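Local coordinates for protein Poly(Beta-D-mannuronate) lyase (Pseudopedobacter saltans, PDB 7O79) that probably cleaves poly(beta-D-mannuronate), the mannuronate chains of alginate, as a polysaccharide lyase of family 6 built on a parallel beta-helix, at residues P142-D147 / E173-W178; N150-T155 / G187-F192; K214-K219 / G237-I242. All coordinates share one frame; numbering follows the deposited sequence.

The three contacts join successive coils of one right-handed parallel beta-helix. Contact 1 pairs strands 144-146 and 175-177; contact 2 joins the turns that follow these same two strands, so the segments of contacts 1 and 2 alternate along the chain. Contact 3 comes later, joining the turn after strand 209-214 to the turn leading into strand 241-248. Contacts 2 and 3 have centres about 9 Å apart, while each lies about 14 Å from the centre of contact 1. N146 of contact 1 reaches S151 and N154 of contact 2, and I177 and A191 meet S215, so strand and corner are stacked together from coil to coil.

Contact 1. Residues P142-D147 / E173-W178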
loop_
_atom_site.group_PDB
_atom_site.type_symbol
_atom_site.label_atom_id
_atom_site.label_comp_id
_atom_site.label_asym_id
_atom_site.label_seq_id
_atom_site.Cartn_x
_atom_site.Cartn_y
_atom_site.Cartn_z
ATOM N N PRO A 142 -2.197 -9.159 -4.961
ATOM C CA PRO A 142 -1.241 -8.254 -4.314
ATOM C C PRO A 142 -0.143 -9.028 -3.593
ATOM O O PRO A 142 -0.331 -10.171 -3.164
ATOM C CB PRO A 142 -2.106 -7.462 -3.327
ATOM C CG PRO A 142 -3.511 -7.589 -3.827
ATOM C CD PRO A 142 -3.594 -8.905 -4.579
ATOM N N LEU A 143 1.028 -8.401 -3.489
ATOM C CA LEU A 143 2.094 -8.991 -2.690
ATOM C C LEU A 143 1.686 -9.045 -1.216
ATOM O O LEU A 143 1.776 -10.095 -0.560
ATOM C CB LEU A 143 3.384 -8.190 -2.893
ATOM C CG LEU A 143 4.693 -8.886 -2.526
ATOM C CD1 LEU A 143 5.843 -8.358 -3.374
ATOM C CD2 LEU A 143 5.005 -8.731 -1.042
ATOM N N VAL A 144 1.196 -7.926 -0.690
ATOM C CA VAL A 144 0.692 -7.838 0.676
ATOM C C VAL A 144 -0.764 -7.428 0.596
ATOM O O VAL A 144 -1.089 -6.429 -0.055
ATOM C CB VAL A 144 1.483 -6.824 1.533
ATOM C CG1 VAL A 144 0.853 -6.715 2.917
ATOM C CG2 VAL A 144 2.929 -7.225 1.660
ATOM N N GLY A 145 -1.636 -8.179 1.263
ATOM C CA GLY A 145 -3.034 -7.821 1.361
ATOM C C GLY A 145 -3.538 -7.696 2.786
ATOM O O GLY A 145 -3.064 -8.378 3.694
ATOM N N ASN A 146 -4.536 -6.836 2.969
ATOM C CA ASN A 146 -5.286 -6.770 4.212
ATOM C C ASN A 146 -6.740 -7.077 3.911
ATOM O O ASN A 146 -7.332 -6.496 2.997
ATOM C CB ASN A 146 -5.145 -5.402 4.911
ATOM C CG ASN A 146 -5.712 -5.409 6.324
ATOM O OD1 ASN A 146 -5.116 -5.978 7.241
ATOM N ND2 ASN A 146 -6.848 -4.732 6.518
ATOM N N ASP A 147 -7.311 -7.968 4.705
ATOM C CA ASP A 147 -8.613 -8.553 4.466
ATOM C C ASP A 147 -9.710 -7.559 4.884
ATOM O O ASP A 147 -9.473 -6.597 5.624
ATOM C CB ASP A 147 -8.674 -9.875 5.245
ATOM C CG ASP A 147 -9.688 -10.837 4.708
ATOM O OD1 ASP A 147 -9.271 -11.625 3.822
ATOM O OD2 ASP A 147 -10.861 -10.837 5.174
ATOM N N GLU A 173 -0.836 -5.187 -7.187
ATOM C CA GLU A 173 -0.340 -4.155 -6.290
ATOM C C GLU A 173 0.736 -4.729 -5.379
ATOM O O GLU A 173 0.851 -5.947 -5.198
ATOM C CB GLU A 173 -1.481 -3.591 -5.429
ATOM C CG GLU A 173 -2.663 -3.030 -6.219
ATOM C CD GLU A 173 -3.727 -4.064 -6.545
ATOM O OE1 GLU A 173 -4.870 -3.652 -6.837
ATOM O OE2 GLU A 173 -3.424 -5.283 -6.510
ATOM N N ILE A 174 1.537 -3.843 -4.788
ATOM C CA ILE A 174 2.417 -4.330 -3.725
ATOM C C ILE A 174 1.642 -4.451 -2.414
ATOM O O ILE A 174 1.801 -5.435 -1.675
ATOM C CB ILE A 174 3.658 -3.434 -3.580
ATOM C CG1 ILE A 174 4.371 -3.279 -4.935
ATOM C CG2 ILE A 174 4.623 -4.048 -2.561
ATOM C CD1 ILE A 174 4.564 -4.607 -5.716
ATOM N N PHE A 175 0.774 -3.476 -2.126
ATOM C CA PHE A 175 -0.112 -3.465 -0.965
ATOM C C PHE A 175 -1.530 -3.169 -1.437
ATOM O O PHE A 175 -1.738 -2.206 -2.180
ATOM C CB PHE A 175 0.297 -2.379 0.047
ATOM C CG PHE A 175 1.525 -2.698 0.873
ATOM C CD1 PHE A 175 2.799 -2.425 0.392
ATOM C CD2 PHE A 175 1.393 -3.193 2.167
ATOM C CE1 PHE A 175 3.940 -2.691 1.174
ATOM C CE2 PHE A 175 2.523 -3.449 2.970
ATOM C CZ PHE A 175 3.793 -3.189 2.469
ATOM N N ARG A 176 -2.506 -3.967 -0.996
ATOM C CA ARG A 176 -3.919 -3.646 -1.182
ATOM C C ARG A 176 -4.621 -3.764 0.170
ATOM O O ARG A 176 -4.675 -4.853 0.746
ATOM C CB ARG A 176 -4.570 -4.553 -2.239
ATOM C CG ARG A 176 -6.058 -4.253 -2.464
ATOM C CD ARG A 176 -6.722 -5.131 -3.557
ATOM N NE ARG A 176 -6.816 -6.535 -3.170
ATOM C CZ ARG A 176 -6.916 -7.545 -4.030
ATOM N NH1 ARG A 176 -6.975 -7.309 -5.338
ATOM N NH2 ARG A 176 -6.993 -8.790 -3.578
ATOM N N ILE A 177 -5.144 -2.643 0.682
ATOM C CA ILE A 177 -5.666 -2.559 2.050
ATOM C C ILE A 177 -7.184 -2.431 2.007
ATOM O O ILE A 177 -7.732 -1.329 1.878
ATOM C CB ILE A 177 -5.050 -1.401 2.847
ATOM C CG1 ILE A 177 -3.537 -1.323 2.617
ATOM C CG2 ILE A 177 -5.443 -1.521 4.335
ATOM C CD1 ILE A 177 -2.806 -2.588 3.059
ATOM N N TRP A 178 -7.869 -3.552 2.204
ATOM C CA TRP A 178 -9.306 -3.532 2.411
ATOM C C TRP A 178 -9.609 -3.275 3.883
ATOM O O TRP A 178 -8.718 -3.300 4.742
ATOM C CB TRP A 178 -9.933 -4.861 1.999
ATOM C CG TRP A 178 -9.937 -5.148 0.516
ATOM C CD1 TRP A 178 -10.046 -4.249 -0.513
ATOM C CD2 TRP A 178 -9.856 -6.441 -0.085
ATOM N NE1 TRP A 178 -10.024 -4.911 -1.732
ATOM C CE2 TRP A 178 -9.915 -6.259 -1.492
ATOM C CE3 TRP A 178 -9.751 -7.745 0.429
ATOM C CZ2 TRP A 178 -9.861 -7.333 -2.389
ATOM C CZ3 TRP A 178 -9.696 -8.816 -0.469
ATOM C CH2 TRP A 178 -9.752 -8.599 -1.864
#
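Two neighbouring coils of the beta-helix meet here as parallel strands: 144-146 lies beside 175-177 with axes 4.8 Å apart and only 2° from parallel. Main-chain bonds pass to and fro between V144, R176, N146 and W178, and L143 N and V144 N extend the pairing back to the carbonyls of E173 and I174.

V144 and F175 occupy the same face of the sheet, pointing the same way. V144 CB lies over the ring of F175 in a CH-pi contact, 4.1 Å from its centroid, and a branched residue beside a flat one suits this buried, apolar part of the face. Farther along it stands N146. With CG anti to the backbone N (chi1 -170°), its amide turns ND2 to W178 O at 2.9 Å, the acceptor lying in the amide plane, while OD1 accepts from S151 and N154 in the following turn. One asparagine thus satisfies both ends of its buried amide and ties strand to corner.

On the other face the guanidinium of R176 has a neighbour on each side. P142 CG sits over its centre, 3.4 Å from R176 CZ, and the indole of W178 lies over the opposite face, CZ2 3.0 Å above the guanidinium plane and offset toward its rim. A rigid proline ring and a broad indole suit a flat cation, whose NH2 also bonds Y118 OH.

Strand 118-122 flanks 144-146 and strand 209-214 flanks 175-177, continuing the parallel sheet in both directions, while F161 of strand 155-162 packs against V144 and F175 across the interior of the coil.

Contact 2. Residues N150-T155 / G187-F192; sequences NSRYNT and GDDGAF. With PO4 (phosphate ion), chain B.
Two aromatic rings on consecutive turns, Y153 and F192, stack on each other although both residues have left-handed (positive phi) backbones. Such left-handed backbone angles are uncommon for aromatic residues, and here they recur at matching places in successive coils. The rings form an offset stack, centroids 4.6 Å apart and planes only 6° from parallel. The offset puts F192 CB over the centre of the tyrosine ring, 3.8 Å from its centroid, and Y153 OH over the centre of the phenylalanine ring. With similar left-handed backbones, and CG anti to the carbonyl carbon in both, the two side chains leave the turns in the same direction.

Beside the stack, R152 grips D189 side-on with two nitrogens. NE meets OD1 at 3.0 Å and NH1 meets OD2 at 2.7 Å, each oxygen approached on its syn side. The two flat groups are 8° apart. Arginine suits this place because its extended chain reaches the next turn and still has N-H groups to spare: NH1, already bonded to D189, and NH2 also bond a phosphate ion, probably from the crystallisation liquor, which is held by N150 N as well. The paired charges probably stabilise each other on this partly exposed corner.

The backbones are joined by Y153 N, which donates to A191 O at 3.0 Å. Water 2 bridges the carbonyls of N154 and F192, donating to both.

These corners follow strands 144-146 and 175-177 and lead into strands 155-162 and 194-201. N154 OD1 accepts from N127 N in the preceding coil, whereas A191 bonds N216 in the next, so the turns stack in sequence between the two strand faces.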
loop_
_atom_site.group_PDB
_atom_site.type_symbol
_atom_site.label_atom_id
_atom_site.label_comp_id
_atom_site.label_asym_id
_atom_site.label_seq_id
_atom_site.Cartn_x
_atom_site.Cartn_y
_atom_site.Cartn_z
ATOM N N ASN A 150 -12.420 -7.818 10.261
ATOM C CA ASN A 150 -11.712 -8.249 11.470
ATOM C C ASN A 150 -10.184 -8.266 11.292
ATOM O O ASN A 150 -9.483 -9.140 11.812
ATOM C CB ASN A 150 -12.241 -9.617 11.930
ATOM C CG ASN A 150 -11.885 -9.910 13.366
ATOM O OD1 ASN A 150 -12.018 -9.050 14.234
ATOM N ND2 ASN A 150 -11.419 -11.119 13.624
ATOM N N SER A 151 -9.632 -7.245 10.591
ATOM C CA SER A 151 -8.186 -7.201 10.348
ATOM C C SER A 151 -7.698 -5.739 10.468
ATOM O O SER A 151 -7.369 -5.037 9.505
ATOM C CB SER A 151 -7.866 -7.839 8.989
ATOM O OG SER A 151 -6.487 -7.847 8.703
ATOM N N ARG A 152 -7.633 -5.249 11.704
ATOM C CA ARG A 152 -7.304 -3.866 12.002
ATOM C C ARG A 152 -5.970 -3.786 12.732
ATOM O O ARG A 152 -5.571 -4.732 13.426
ATOM C CB ARG A 152 -8.384 -3.212 12.873
ATOM C CG ARG A 152 -9.758 -3.160 12.249
ATOM C CD ARG A 152 -10.777 -2.525 13.184
ATOM N NE ARG A 152 -12.025 -2.218 12.487
ATOM C CZ ARG A 152 -12.951 -3.127 12.179
ATOM N NH1 ARG A 152 -14.065 -2.766 11.545
ATOM N NH2 ARG A 152 -12.757 -4.401 12.496
ATOM N N TYR A 153 -5.303 -2.629 12.587
ATOM C CA TYR A 153 -4.080 -2.284 13.337
ATOM C C TYR A 153 -2.895 -3.189 12.998
ATOM O O TYR A 153 -2.060 -3.491 13.847
ATOM C CB TYR A 153 -4.318 -2.265 14.855
ATOM C CG TYR A 153 -5.233 -1.136 15.281
ATOM C CD1 TYR A 153 -4.721 0.145 15.486
ATOM C CD2 TYR A 153 -6.587 -1.343 15.489
ATOM C CE1 TYR A 153 -5.553 1.201 15.857
ATOM C CE2 TYR A 153 -7.421 -0.308 15.869
ATOM C CZ TYR A 153 -6.903 0.950 16.055
ATOM O OH TYR A 153 -7.739 1.967 16.427
ATOM N N ASN A 154 -2.810 -3.631 11.757
ATOM C CA ASN A 154 -1.639 -4.353 11.292
ATOM C C ASN A 154 -0.599 -3.366 10.772
ATOM O O ASN A 154 -0.933 -2.284 10.280
ATOM C CB ASN A 154 -2.038 -5.361 10.217
ATOM C CG ASN A 154 -3.033 -6.393 10.736
ATOM O OD1 ASN A 154 -2.795 -7.015 11.775
ATOM N ND2 ASN A 154 -4.145 -6.595 10.009
ATOM N N THR A 155 0.671 -3.731 10.924
ATOM C CA THR A 155 1.783 -2.828 10.648
ATOM C C THR A 155 2.824 -3.588 9.843
ATOM O O THR A 155 3.161 -4.726 10.184
ATOM C CB THR A 155 2.391 -2.289 11.962
ATOM O OG1 THR A 155 1.431 -1.455 12.619
ATOM C CG2 THR A 155 3.652 -1.448 11.696
ATOM N N GLY A 187 -17.541 6.934 8.797
ATOM C CA GLY A 187 -17.522 6.802 10.240
ATOM C C GLY A 187 -16.097 6.765 10.779
ATOM O O GLY A 187 -15.121 6.807 10.030
ATOM N N ASP A 188 -15.994 6.671 12.114
ATOM C CA ASP A 188 -14.706 6.702 12.823
ATOM C C ASP A 188 -13.807 5.514 12.512
ATOM O O ASP A 188 -12.593 5.583 12.754
ATOM C CB ASP A 188 -14.943 6.708 14.333
ATOM C CG ASP A 188 -15.223 8.078 14.875
ATOM O OD1 ASP A 188 -15.757 8.921 14.118
ATOM O OD2 ASP A 188 -14.911 8.308 16.065
ATOM N N ASP A 189 -14.378 4.420 12.032
ATOM C CA ASP A 189 -13.685 3.151 11.856
ATOM C C ASP A 189 -12.747 3.202 10.651
ATOM O O ASP A 189 -12.658 4.201 9.936
ATOM C CB ASP A 189 -14.713 2.027 11.708
ATOM C CG ASP A 189 -14.228 0.690 12.247
ATOM O OD1 ASP A 189 -13.070 0.584 12.694
ATOM O OD2 ASP A 189 -15.016 -0.283 12.180
ATOM N N GLY A 190 -12.061 2.085 10.428
ATOM C CA GLY A 190 -11.132 1.932 9.325
ATOM C C GLY A 190 -10.350 0.648 9.500
ATOM O O GLY A 190 -10.613 -0.145 10.417
ATOM N N ALA A 191 -9.386 0.441 8.580
ATOM C CA ALA A 191 -8.438 -0.667 8.697
ATOM C C ALA A 191 -7.288 -0.353 9.653
ATOM O O ALA A 191 -6.714 -1.268 10.255
ATOM C CB ALA A 191 -7.849 -1.021 7.326
ATOM N N PHE A 192 -6.938 0.921 9.798
ATOM C CA PHE A 192 -5.819 1.330 10.646
ATOM C C PHE A 192 -4.551 0.547 10.309
ATOM O O PHE A 192 -3.819 0.083 11.192
ATOM C CB PHE A 192 -6.166 1.205 12.131
ATOM C CG PHE A 192 -7.405 1.972 12.545
ATOM C CD1 PHE A 192 -7.302 3.286 12.985
ATOM C CD2 PHE A 192 -8.653 1.358 12.568
ATOM C CE1 PHE A 192 -8.419 3.993 13.389
ATOM C CE2 PHE A 192 -9.786 2.060 12.992
ATOM C CZ PHE A 192 -9.672 3.372 13.394
HETATM P P PO4 B . -16.005 -5.920 10.905
HETATM O O1 PO4 B . -14.554 -5.804 10.460
HETATM O O2 PO4 B . -16.034 -6.508 12.305
HETATM O O3 PO4 B . -16.726 -6.827 9.938
HETATM O O4 PO4 B . -16.720 -4.582 10.901
HETATM O O HOH W 1 -4.932 -3.361 9.542
HETATM O O HOH W 2 -1.394 -0.101 11.977
#

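Contact 3. Residues K214-K219 / G237-I242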
loop_
_atom_site.group_PDB
_atom_site.type_symbol
_atom_site.label_atom_id
_atom_site.label_comp_id
_atom_site.label_asym_id
_atom_site.label_seq_id
_atom_site.Cartn_x
_atom_site.Cartn_y
_atom_site.Cartn_z
ATOM N N LYS A 214 -7.939 1.012 0.136
ATOM C CA LYS A 214 -9.368 0.837 -0.104
ATOM C C LYS A 214 -10.102 0.703 1.222
ATOM O O LYS A 214 -10.888 -0.223 1.435
ATOM C CB LYS A 214 -9.610 -0.385 -0.983
ATOM C CG LYS A 214 -9.164 -0.201 -2.436
ATOM C CD LYS A 214 -9.481 -1.450 -3.263
ATOM C CE LYS A 214 -9.376 -1.155 -4.767
ATOM N NZ LYS A 214 -9.376 -2.401 -5.596
ATOM N N SER A 215 -9.812 1.617 2.147
ATOM C CA SER A 215 -10.321 1.595 3.521
ATOM C C SER A 215 -9.892 2.909 4.168
ATOM O O SER A 215 -9.164 3.701 3.557
ATOM C CB SER A 215 -9.789 0.403 4.325
ATOM O OG SER A 215 -8.369 0.334 4.239
ATOM N N ASN A 216 -10.298 3.108 5.433
ATOM C CA ASN A 216 -10.017 4.341 6.173
ATOM C C ASN A 216 -8.876 4.199 7.176
ATOM O O ASN A 216 -8.514 3.103 7.610
ATOM C CB ASN A 216 -11.247 4.846 6.957
ATOM C CG ASN A 216 -12.445 5.108 6.084
ATOM O OD1 ASN A 216 -12.360 5.071 4.857
ATOM N ND2 ASN A 216 -13.566 5.429 6.712
ATOM N N ARG A 217 -8.329 5.367 7.552
ATOM C CA ARG A 217 -7.441 5.558 8.710
ATOM C C ARG A 217 -6.141 4.778 8.612
ATOM O O ARG A 217 -5.590 4.333 9.617
ATOM C CB ARG A 217 -8.147 5.259 10.028
ATOM C CG ARG A 217 -9.524 5.809 10.097
ATOM C CD ARG A 217 -9.481 7.134 10.814
ATOM N NE ARG A 217 -10.772 7.812 10.783
ATOM C CZ ARG A 217 -10.954 9.094 11.084
ATOM N NH1 ARG A 217 -9.922 9.856 11.432
ATOM N NH2 ARG A 217 -12.174 9.618 11.029
ATOM N N ASN A 218 -5.621 4.678 7.413
ATOM C CA ASN A 218 -4.359 4.024 7.187
ATOM C C ASN A 218 -3.218 5.029 7.216
ATOM O O ASN A 218 -3.426 6.179 6.991
ATOM C CB ASN A 218 -4.400 3.284 5.871
ATOM C CG ASN A 218 -5.468 2.212 5.856
ATOM O OD1 ASN A 218 -5.414 1.293 6.596
ATOM N ND2 ASN A 218 -6.435 2.387 5.054
ATOM N N LYS A 219 -2.031 4.557 7.539
ATOM C CA LYS A 219 -0.836 5.375 7.580
ATOM C C LYS A 219 0.264 4.897 6.635
ATOM O O LYS A 219 0.817 3.852 6.828
ATOM C CB LYS A 219 -0.268 5.402 8.983
ATOM C CG LYS A 219 -1.285 5.599 10.066
ATOM C CD LYS A 219 -1.820 6.990 9.954
ATOM C CE LYS A 219 -2.150 7.623 11.278
ATOM N NZ LYS A 219 -3.608 7.739 11.374
ATOM N N GLY A 237 -12.113 4.866 0.303
ATOM C CA GLY A 237 -12.003 5.204 1.709
ATOM C C GLY A 237 -11.626 6.648 1.960
ATOM O O GLY A 237 -11.469 7.471 1.049
ATOM N N ASN A 238 -11.484 6.951 3.251
ATOM C CA ASN A 238 -11.423 8.312 3.753
ATOM C C ASN A 238 -10.450 8.396 4.927
ATOM O O ASN A 238 -10.120 7.395 5.558
ATOM C CB ASN A 238 -12.820 8.830 4.165
ATOM C CG ASN A 238 -13.855 8.707 3.043
ATOM O OD1 ASN A 238 -13.790 9.444 2.057
ATOM N ND2 ASN A 238 -14.794 7.774 3.178
ATOM N N PHE A 239 -9.997 9.619 5.211
ATOM C CA PHE A 239 -9.101 9.896 6.348
ATOM C C PHE A 239 -7.841 9.023 6.318
ATOM O O PHE A 239 -7.466 8.382 7.305
ATOM C CB PHE A 239 -9.846 9.750 7.680
ATOM C CG PHE A 239 -11.243 10.306 7.648
ATOM C CD1 PHE A 239 -11.454 11.674 7.714
ATOM C CD2 PHE A 239 -12.342 9.469 7.584
ATOM C CE1 PHE A 239 -12.738 12.191 7.679
ATOM C CE2 PHE A 239 -13.618 9.982 7.553
ATOM C CZ PHE A 239 -13.817 11.341 7.604
ATOM N N ASN A 240 -7.168 9.003 5.173
ATOM C CA ASN A 240 -5.891 8.316 5.092
ATOM C C ASN A 240 -4.748 9.311 5.226
ATOM O O ASN A 240 -4.906 10.500 4.954
ATOM C CB ASN A 240 -5.775 7.522 3.794
ATOM C CG ASN A 240 -6.625 6.264 3.831
ATOM O OD1 ASN A 240 -6.555 5.488 4.798
ATOM N ND2 ASN A 240 -7.463 6.078 2.817
ATOM N N THR A 241 -3.603 8.813 5.686
ATOM C CA THR A 241 -2.431 9.645 5.941
ATOM C C THR A 241 -1.275 9.163 5.080
ATOM O O THR A 241 -0.892 7.989 5.137
ATOM C CB THR A 241 -2.046 9.637 7.421
ATOM O OG1 THR A 241 -3.093 10.233 8.194
ATOM C CG2 THR A 241 -0.759 10.420 7.646
ATOM N N ILE A 242 -0.730 10.069 4.273
ATOM C CA ILE A 242 0.402 9.780 3.398
ATOM C C ILE A 242 1.418 10.878 3.682
ATOM O O ILE A 242 1.244 12.017 3.244
ATOM C CB ILE A 242 -0.003 9.739 1.919
ATOM C CG1 ILE A 242 -1.093 8.678 1.727
ATOM C CG2 ILE A 242 1.191 9.368 1.039
ATOM C CD1 ILE A 242 -1.635 8.604 0.328
HETATM O O HOH W 3 -5.168 8.608 8.813
#
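R217 lays its guanidinium flat on F239, the planes 13° apart and the centres separated by 4.2 Å. F239 CB lies over the centre of the guanidinium, while NH2 rides above the ring toward its rim, 3.5 Å from CD2, giving an off-centre cation-pi contact. The R217 chain bends at chi2 (-96°), which carries CD round from the line of the first bonds. A planar cation suits this partly exposed corner, where it can cover an aromatic face.

Behind this pair the amides of N218 and N240 lie side by side, pointing the same way with planes 17° apart. N240 bridges two parts of the neighbouring turn: ND2 donates to S215 O at 3.0 Å, and OD1 accepts N218 N at 2.9 Å, in the carbonyl plane, with a weak second bond from N218 ND2. Asparagine suits the buried turn because one short side chain supplies both donor and acceptor. N218 is held in its turn, ND2 donating to S215 OG and OD1 accepting from F193 N in the preceding coil.

At one end N216 OD1 takes N238 N from above its carbonyl plane, at 2.6 Å. G237, with positive phi, lies against S215 O and N216 OD1, where a CB would clash. At the other end, water 3 donates to F239 O, accepts from K219 NZ, and lies 2.7 Å from T241 OG1; T241 N bonds N218 O as parallel pairing begins.

From here the chains enter strands 219-226 and 241-248, which run in parallel beyond the corner, T241 packing on I221. The turn of A191 and F192 abuts the preceding side, and on the following side H265 ND1 accepts from N240 N.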